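Local coordinates for acetyltransferase (Agrobacterium tumefaciens, PDB 2FSR), which probably transfers an acetyl group from acetyl-coenzyme A to an acceptor that is not specified, as a member of the GNAT acetyltransferase family, at residues Glu33-Arg38 with Arg126-Glu131. Residues are numbered along the deposited sequence; the frame is centred on the assembly and turned at random. Where two conformers were deposited one is given.
Sequences ERLTLR and RGYAAE. With FMT (formic acid), chain B.
All three guanidinium nitrogens of Arg34 are spent on just two oxygens of the 126-131 segment. On the side edge, NE and NH2 converge on one carboxylate oxygen of Glu131, the salt bridge from NE to OE1 measuring 2.8 Å. NE takes the syn lone pair of OE1, whereas NH2 meets that oxygen almost along its C-O bond, and the two flat groups lie only 21° from coplanar. At the far end, NH1 and NH2 fork around the backbone carbonyl of Arg126, each 2.8 Å from its O and in the carbonyl plane. A bend at chi3 (-63°) turns the Arg34 chain so that both edges find acceptors, and this double grip should fix the rotation of the group.

Glu131 reaches across on a fully extended chain, its CG anti to the backbone N. Its other oxygen, OE2, accepts the main-chain N of Arg34 at 2.8 Å and is also hydrogen-bonded to the hydroxyl of Thr32, so one carboxylate pins both backbone and side chain of Arg34. Tyr128 lays CE1 over one face of the guanidinium, 3.6 Å from Arg34 CZ, the planes 53° apart. Beside it, Leu35 CD2 packs against Tyr128 CD1 at 3.9 Å. The tyrosine OH donates to formate O2 at 2.6 Å; the formate, probably from the crystallisation liquor, also bonds His123.

Gly127 sits at the N-cap position of helix 128-143, and the turn before it probably corresponds to the loop that in GNAT relatives binds the pyrophosphate of acetyl-coenzyme A. The contact thus ties the lead-in to strand 35-38 to the loop before the helix and to its first turn, while Leu35 and Tyr128 both reach Leu92 and Ile99 of strands 87-92 and 97-105, and Leu37 rests on Ala132 and Ala135 farther along the helix.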
loop_
_atom_site.group_PDB
_atom_site.type_symbol
_atom_site.label_atom_id
_atom_site.label_comp_id
_atom_site.label_asym_id
_atom_site.label_seq_id
_atom_site.Cartn_x
_atom_site.Cartn_y
_atom_site.Cartn_z
ATOM N N GLU A 33 14.982 -7.122 -0.329
ATOM C CA GLU A 33 16.425 -6.926 -0.405
ATOM C C GLU A 33 16.848 -5.852 0.591
ATOM O O GLU A 33 17.740 -6.076 1.416
ATOM C CB GLU A 33 16.806 -6.528 -1.826
ATOM C CG GLU A 33 18.253 -6.076 -2.021
ATOM C CD GLU A 33 18.525 -5.695 -3.464
ATOM O OE1 GLU A 33 18.217 -6.508 -4.366
ATOM O OE2 GLU A 33 19.038 -4.581 -3.701
ATOM N N ARG A 34 16.164 -4.708 0.533
ATOM C CA ARG A 34 16.567 -3.526 1.288
ATOM C C ARG A 34 15.579 -3.105 2.370
ATOM O O ARG A 34 15.877 -2.210 3.160
ATOM C CB ARG A 34 16.796 -2.349 0.331
ATOM C CG ARG A 34 17.947 -2.592 -0.648
ATOM C CD ARG A 34 18.123 -1.428 -1.578
ATOM N NE ARG A 34 16.937 -1.251 -2.420
ATOM C CZ ARG A 34 16.745 -0.241 -3.262
ATOM N NH1 ARG A 34 17.669 0.715 -3.410
ATOM N NH2 ARG A 34 15.618 -0.181 -3.948
ATOM N N LEU A 35 14.395 -3.724 2.394
ATOM C CA LEU A 35 13.299 -3.190 3.222
ATOM C C LEU A 35 12.667 -4.210 4.144
ATOM O O LEU A 35 12.731 -5.415 3.902
ATOM C CB LEU A 35 12.191 -2.603 2.334
ATOM C CG LEU A 35 12.607 -1.643 1.207
ATOM C CD1 LEU A 35 11.450 -1.421 0.232
ATOM C CD2 LEU A 35 13.154 -0.339 1.801
ATOM N N THR A 36 12.053 -3.704 5.202
ATOM C CA THR A 36 11.197 -4.527 6.062
ATOM C C THR A 36 9.801 -3.908 5.969
ATOM O O THR A 36 9.644 -2.686 6.144
ATOM C CB THR A 36 11.690 -4.552 7.522
ATOM O OG1 THR A 36 12.993 -5.165 7.572
ATOM C CG2 THR A 36 10.737 -5.363 8.415
ATOM N N LEU A 37 8.805 -4.735 5.633
ATOM C CA LEU A 37 7.426 -4.258 5.460
ATOM C C LEU A 37 6.641 -4.826 6.612
ATOM O O LEU A 37 6.429 -6.034 6.658
ATOM C CB LEU A 37 6.854 -4.733 4.113
ATOM C CG LEU A 37 7.772 -4.531 2.899
ATOM C CD1 LEU A 37 7.079 -4.988 1.631
ATOM C CD2 LEU A 37 8.229 -3.086 2.758
ATOM N N ARG A 38 6.233 -3.979 7.554
ATOM C CA ARG A 38 5.748 -4.496 8.840
ATOM C C ARG A 38 4.453 -3.827 9.316
ATOM O O ARG A 38 4.020 -2.818 8.764
ATOM C CB ARG A 38 6.830 -4.400 9.929
ATOM C CG ARG A 38 7.534 -3.065 9.978
ATOM C CD ARG A 38 6.963 -2.181 11.026
ATOM N NE ARG A 38 7.564 -0.843 11.005
ATOM C CZ ARG A 38 6.927 0.246 11.404
ATOM N NH1 ARG A 38 5.688 0.147 11.887
ATOM N NH2 ARG A 38 7.517 1.430 11.316
ATOM N N ARG A 126 15.280 5.947 -5.342
ATOM C CA ARG A 126 16.140 4.827 -4.983
ATOM C C ARG A 126 15.440 3.488 -5.225
ATOM O O ARG A 126 15.907 2.443 -4.767
ATOM C CB ARG A 126 16.584 4.954 -3.518
ATOM C CG ARG A 126 17.310 6.272 -3.193
ATOM C CD ARG A 126 17.385 6.487 -1.688
ATOM N NE ARG A 126 18.119 7.680 -1.237
ATOM C CZ ARG A 126 17.658 8.930 -1.250
ATOM N NH1 ARG A 126 16.467 9.223 -1.755
ATOM N NH2 ARG A 126 18.415 9.908 -0.756
ATOM N N GLY A 127 14.319 3.532 -5.944
ATOM C CA GLY A 127 13.549 2.321 -6.278
ATOM C C GLY A 127 12.803 1.686 -5.102
ATOM O O GLY A 127 12.341 0.545 -5.204
ATOM N N TYR A 128 12.643 2.415 -3.999
ATOM C CA TYR A 128 11.989 1.820 -2.816
ATOM C C TYR A 128 10.516 1.513 -3.029
ATOM O O TYR A 128 10.036 0.469 -2.584
ATOM C CB TYR A 128 12.120 2.717 -1.583
ATOM C CG TYR A 128 13.538 2.875 -1.079
ATOM C CD1 TYR A 128 14.464 1.828 -1.153
ATOM C CD2 TYR A 128 13.923 4.062 -0.457
ATOM C CE1 TYR A 128 15.768 1.984 -0.671
ATOM C CE2 TYR A 128 15.211 4.222 0.026
ATOM C CZ TYR A 128 16.113 3.188 -0.071
ATOM O OH TYR A 128 17.386 3.370 0.430
ATOM N N ALA A 129 9.797 2.415 -3.685
ATOM C CA ALA A 129 8.359 2.201 -3.882
ATOM C C ALA A 129 8.131 0.951 -4.728
ATOM O O ALA A 129 7.313 0.088 -4.369
ATOM C CB ALA A 129 7.685 3.431 -4.491
ATOM N N ALA A 130 8.866 0.825 -5.835
ATOM C CA ALA A 130 8.730 -0.355 -6.702
ATOM C C ALA A 130 9.101 -1.639 -5.952
ATOM O O ALA A 130 8.422 -2.668 -6.101
ATOM C CB ALA A 130 9.557 -0.199 -7.975
ATOM N N GLU A 131 10.153 -1.581 -5.128
ATOM C CA GLU A 131 10.608 -2.762 -4.403
ATOM C C GLU A 131 9.543 -3.223 -3.418
ATOM O O GLU A 131 9.242 -4.428 -3.324
ATOM C CB GLU A 131 11.943 -2.494 -3.683
ATOM C CG GLU A 131 12.481 -3.690 -2.910
ATOM C CD GLU A 131 13.871 -3.446 -2.316
ATOM O OE1 GLU A 131 14.660 -2.714 -2.952
ATOM O OE2 GLU A 131 14.183 -4.013 -1.255
HETATM C C FMT B . 17.144 5.983 2.102
HETATM O O1 FMT B . 16.710 7.109 1.827
HETATM O O2 FMT B . 18.222 5.482 1.744
#